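Local coordinates for Oxidored_FMN domain-containing protein (PDB 6L6J), which probably acts as a flavin-dependent amine oxidase on 6-hydroxypseudooxynicotine, carrying FMN, a [4Fe-4S] cluster and ADP, at residues V582-V595 against S598-A610. Numbering follows the deposited sequence.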
loop_
_atom_site.group_PDB
_atom_site.type_symbol
_atom_site.label_atom_id
_atom_site.label_comp_id
_atom_site.label_asym_id
_atom_site.label_seq_id
_atom_site.Cartn_x
_atom_site.Cartn_y
_atom_site.Cartn_z
ATOM N N VAL A 582 10.971 -13.545 20.374
ATOM C CA VAL A 582 12.084 -14.488 20.087
ATOM C C VAL A 582 12.235 -14.650 18.567
ATOM O O VAL A 582 11.230 -14.920 17.892
ATOM C CB VAL A 582 11.842 -15.856 20.768
ATOM C CG1 VAL A 582 13.017 -16.816 20.548
ATOM C CG2 VAL A 582 11.546 -15.719 22.258
ATOM N N VAL A 583 13.469 -14.588 18.064
ATOM C CA VAL A 583 13.794 -14.688 16.610
ATOM C C VAL A 583 14.903 -15.715 16.349
ATOM O O VAL A 583 15.465 -16.278 17.307
ATOM C CB VAL A 583 14.155 -13.309 16.055
ATOM C CG1 VAL A 583 12.926 -12.393 16.129
ATOM C CG2 VAL A 583 15.376 -12.700 16.748
ATOM N N GLY A 584 15.161 -15.975 15.059
ATOM C CA GLY A 584 16.098 -17.012 14.576
ATOM C C GLY A 584 16.022 -18.287 15.402
ATOM O O GLY A 584 17.098 -18.873 15.659
ATOM N N THR A 585 14.809 -18.707 15.768
ATOM C CA THR A 585 14.543 -19.831 16.693
ATOM C C THR A 585 13.445 -20.722 16.110
ATOM O O THR A 585 12.382 -20.199 15.726
ATOM C CB THR A 585 14.153 -19.346 18.104
ATOM O OG1 THR A 585 15.241 -18.647 18.702
ATOM C CG2 THR A 585 13.815 -20.468 19.052
ATOM N N ALA A 586 13.696 -22.033 16.082
ATOM C CA ALA A 586 12.728 -23.065 15.645
ATOM C C ALA A 586 12.298 -23.914 16.849
ATOM O O ALA A 586 13.078 -24.044 17.830
ATOM C CB ALA A 586 13.344 -23.915 14.564
ATOM N N ILE A 587 11.109 -24.506 16.747
ATOM C CA ILE A 587 10.575 -25.493 17.719
ATOM C C ILE A 587 11.049 -26.894 17.320
ATOM O O ILE A 587 10.712 -27.342 16.200
ATOM C CB ILE A 587 9.046 -25.379 17.772
ATOM C CG1 ILE A 587 8.638 -24.058 18.425
ATOM C CG2 ILE A 587 8.442 -26.575 18.486
ATOM C CD1 ILE A 587 7.148 -23.874 18.566
ATOM N N ALA A 588 11.781 -27.559 18.219
ATOM C CA ALA A 588 12.229 -28.968 18.078
ATOM C C ALA A 588 11.048 -29.893 18.375
ATOM O O ALA A 588 10.831 -30.872 17.615
ATOM C CB ALA A 588 13.389 -29.265 18.996
ATOM N N SER A 589 10.302 -29.582 19.433
ATOM C CA SER A 589 9.306 -30.501 20.046
ATOM C C SER A 589 8.410 -29.724 21.021
ATOM O O SER A 589 8.877 -28.701 21.566
ATOM C CB SER A 589 10.009 -31.675 20.728
ATOM O OG SER A 589 10.412 -31.339 22.058
ATOM N N ILE A 590 7.190 -30.225 21.240
ATOM C CA ILE A 590 6.184 -29.622 22.160
ATOM C C ILE A 590 5.843 -30.646 23.241
ATOM O O ILE A 590 5.262 -31.669 22.874
ATOM C CB ILE A 590 4.924 -29.157 21.401
ATOM C CG1 ILE A 590 5.255 -28.092 20.349
ATOM C CG2 ILE A 590 3.878 -28.653 22.382
ATOM C CD1 ILE A 590 4.123 -27.795 19.380
ATOM N N GLY A 591 6.161 -30.347 24.507
ATOM C CA GLY A 591 5.734 -31.130 25.688
ATOM C C GLY A 591 4.447 -30.601 26.329
ATOM O O GLY A 591 3.903 -29.569 25.926
ATOM N N PRO A 592 3.933 -31.281 27.380
ATOM C CA PRO A 592 2.647 -30.933 28.002
ATOM C C PRO A 592 2.523 -29.493 28.526
ATOM O O PRO A 592 1.410 -29.000 28.619
ATOM C CB PRO A 592 2.551 -31.871 29.223
ATOM C CG PRO A 592 3.468 -33.024 28.909
ATOM C CD PRO A 592 4.565 -32.446 28.026
ATOM N N SER A 593 3.643 -28.883 28.912
ATOM C CA SER A 593 3.673 -27.551 29.570
ATOM C C SER A 593 4.961 -26.783 29.228
ATOM O O SER A 593 5.280 -25.798 29.924
ATOM C CB SER A 593 3.524 -27.722 31.063
ATOM O OG SER A 593 4.750 -28.169 31.640
ATOM N N SER A 594 5.694 -27.211 28.201
ATOM C CA SER A 594 6.871 -26.471 27.666
ATOM C C SER A 594 7.147 -26.902 26.225
ATOM O O SER A 594 6.691 -27.982 25.816
ATOM C CB SER A 594 8.079 -26.655 28.551
ATOM O OG SER A 594 8.519 -28.006 28.550
ATOM N N VAL A 595 7.871 -26.072 25.483
ATOM C CA VAL A 595 8.435 -26.448 24.151
ATOM C C VAL A 595 9.963 -26.443 24.265
ATOM O O VAL A 595 10.505 -25.557 24.976
ATOM C CB VAL A 595 7.944 -25.521 23.027
ATOM C CG1 VAL A 595 6.438 -25.318 23.089
ATOM C CG2 VAL A 595 8.660 -24.184 23.040
ATOM N N SER A 598 15.412 -24.537 19.396
ATOM C CA SER A 598 16.805 -24.518 18.899
ATOM C C SER A 598 17.037 -23.169 18.210
ATOM O O SER A 598 16.155 -22.773 17.427
ATOM C CB SER A 598 17.020 -25.675 17.956
ATOM O OG SER A 598 18.329 -25.651 17.436
ATOM N N ARG A 599 18.148 -22.487 18.509
ATOM C CA ARG A 599 18.593 -21.302 17.731
ATOM C C ARG A 599 19.221 -21.776 16.415
ATOM O O ARG A 599 20.072 -22.667 16.468
ATOM C CB ARG A 599 19.569 -20.455 18.545
ATOM C CG ARG A 599 19.553 -18.980 18.164
ATOM C CD ARG A 599 20.235 -18.149 19.218
ATOM N NE ARG A 599 21.596 -18.613 19.405
ATOM C CZ ARG A 599 22.443 -18.136 20.309
ATOM N NH1 ARG A 599 22.089 -17.175 21.149
ATOM N NH2 ARG A 599 23.660 -18.641 20.373
ATOM N N LEU A 600 18.799 -21.207 15.279
ATOM C CA LEU A 600 19.236 -21.654 13.926
ATOM C C LEU A 600 20.740 -21.395 13.718
ATOM O O LEU A 600 21.389 -22.266 13.156
ATOM C CB LEU A 600 18.355 -21.004 12.853
ATOM C CG LEU A 600 16.886 -21.432 12.896
ATOM C CD1 LEU A 600 16.080 -20.793 11.767
ATOM C CD2 LEU A 600 16.744 -22.950 12.831
ATOM N N LEU A 601 21.298 -20.282 14.168
ATOM C CA LEU A 601 22.707 -19.949 13.842
ATOM C C LEU A 601 23.633 -21.056 14.346
ATOM O O LEU A 601 24.604 -21.360 13.634
ATOM C CB LEU A 601 23.096 -18.604 14.467
ATOM C CG LEU A 601 22.529 -17.353 13.798
ATOM C CD1 LEU A 601 22.841 -16.104 14.622
ATOM C CD2 LEU A 601 23.053 -17.199 12.373
ATOM N N ASP A 602 23.381 -21.605 15.539
ATOM C CA ASP A 602 24.368 -22.436 16.282
ATOM C C ASP A 602 23.708 -23.545 17.111
ATOM O O ASP A 602 24.448 -24.221 17.831
ATOM C CB ASP A 602 25.204 -21.553 17.208
ATOM C CG ASP A 602 24.355 -20.773 18.204
ATOM O OD1 ASP A 602 23.335 -21.327 18.677
ATOM O OD2 ASP A 602 24.717 -19.615 18.505
ATOM N N GLY A 603 22.386 -23.706 17.071
ATOM C CA GLY A 603 21.704 -24.868 17.678
ATOM C C GLY A 603 21.705 -24.874 19.202
ATOM O O GLY A 603 21.429 -25.952 19.768
ATOM N N ARG A 604 22.003 -23.736 19.843
ATOM C CA ARG A 604 21.820 -23.533 21.308
ATOM C C ARG A 604 20.368 -23.894 21.632
ATOM O O ARG A 604 19.480 -23.209 21.115
ATOM C CB ARG A 604 22.141 -22.090 21.732
ATOM C CG ARG A 604 22.062 -21.832 23.233
ATOM C CD ARG A 604 21.723 -20.387 23.578
ATOM N NE ARG A 604 22.064 -20.034 24.966
ATOM C CZ ARG A 604 22.488 -18.828 25.395
ATOM N NH1 ARG A 604 22.638 -17.816 24.553
ATOM N NH2 ARG A 604 22.775 -18.651 26.673
ATOM N N GLU A 605 20.154 -24.941 22.430
ATOM C CA GLU A 605 18.806 -25.410 22.839
ATOM C C GLU A 605 18.331 -24.706 24.123
ATOM O O GLU A 605 19.137 -24.087 24.851
ATOM C CB GLU A 605 18.817 -26.923 23.009
ATOM C CG GLU A 605 19.294 -27.632 21.765
ATOM C CD GLU A 605 19.191 -29.137 21.849
ATOM O OE1 GLU A 605 18.544 -29.711 20.943
ATOM O OE2 GLU A 605 19.753 -29.721 22.821
ATOM N N ASN A 606 17.034 -24.815 24.379
ATOM C CA ASN A 606 16.315 -24.079 25.445
ATOM C C ASN A 606 14.971 -24.754 25.704
ATOM O O ASN A 606 14.412 -25.319 24.753
ATOM C CB ASN A 606 16.086 -22.628 25.037
ATOM C CG ASN A 606 17.109 -21.707 25.646
ATOM O OD1 ASN A 606 18.139 -21.416 25.032
ATOM N ND2 ASN A 606 16.837 -21.293 26.873
ATOM N N GLU A 607 14.468 -24.668 26.936
ATOM C CA GLU A 607 13.053 -24.986 27.259
ATOM C C GLU A 607 12.331 -23.677 27.605
ATOM O O GLU A 607 12.878 -22.873 28.389
ATOM C CB GLU A 607 12.960 -26.045 28.362
ATOM C CG GLU A 607 12.862 -27.474 27.844
ATOM C CD GLU A 607 11.986 -28.400 28.682
ATOM O OE1 GLU A 607 10.822 -28.027 28.937
ATOM O OE2 GLU A 607 12.462 -29.491 29.080
ATOM N N MET A 608 11.165 -23.472 26.991
ATOM C CA MET A 608 10.227 -22.369 27.301
ATOM C C MET A 608 8.961 -22.983 27.897
ATOM O O MET A 608 8.383 -23.892 27.277
ATOM C CB MET A 608 9.848 -21.578 26.047
ATOM C CG MET A 608 11.038 -20.959 25.324
ATOM S SD MET A 608 10.567 -19.849 23.956
ATOM C CE MET A 608 12.177 -19.121 23.655
ATOM N N ALA A 609 8.546 -22.494 29.061
ATOM C CA ALA A 609 7.239 -22.822 29.656
ATOM C C ALA A 609 6.161 -22.316 28.687
ATOM O O ALA A 609 6.379 -21.281 28.030
ATOM C CB ALA A 609 7.141 -22.221 31.034
ATOM N N ALA A 610 5.066 -23.053 28.549
ATOM C CA ALA A 610 3.980 -22.714 27.615
ATOM C C ALA A 610 2.734 -23.537 27.958
ATOM O O ALA A 610 2.725 -24.740 27.658
ATOM C CB ALA A 610 4.450 -22.953 26.203
HETATM O O HOH W 1 3.733 -26.716 25.540
#
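Backbone pairing joins A586 to S598 and V595 to M608 as two antiparallel hydrogen-bonded pairs, and in each both bonds of the ladder are made. A586 N to S598 O and S598 N to A586 O each measure 2.9 Å, while V595 N meets M608 O and M608 N meets V595 O. Beyond the first pair, L600 N reaches G584 O at 2.9 Å with a nearly straight N-H...O angle of 172°, carrying the bonding past the strand into the turn. At the far end A610 N approaches S593 O at 3.1 Å from above the carbonyl plane.

Apolar contacts lie on the face shared by A586, V595 and M608. With M608 extended beyond CG (chi2 -173°), its CE meets V582 CG2 tip to tip at 3.7 Å; nearer the backbone and in register, M608 CB lies 4.2 Å from V595 CG2. I524 of strand 522-527 touches V595, M608 and A610. A586 CB touches L600 CD2 at 3.9 Å.

Among the polar side chains, T585, which also touches V597, places OG1 beside its own backbone N (chi1 -64°), where it donates to V583 O at 2.8 Å, and leaves CG2 3.7 Å from S598 O. Replacing T585 by alanine is likely to leave V583 O without this hydroxyl donor and to open a gap by S598 O, where CG2 lies. R599, paired with T585, forms a salt bridge with D602, whose OD1 also accepts from R604 N in an Asx turn.

Strands 585-590, 594-599 and 605-609 thus form a three-stranded antiparallel beta-meander, packed on strand 522-527 of the OYE-like second alpha/beta domain.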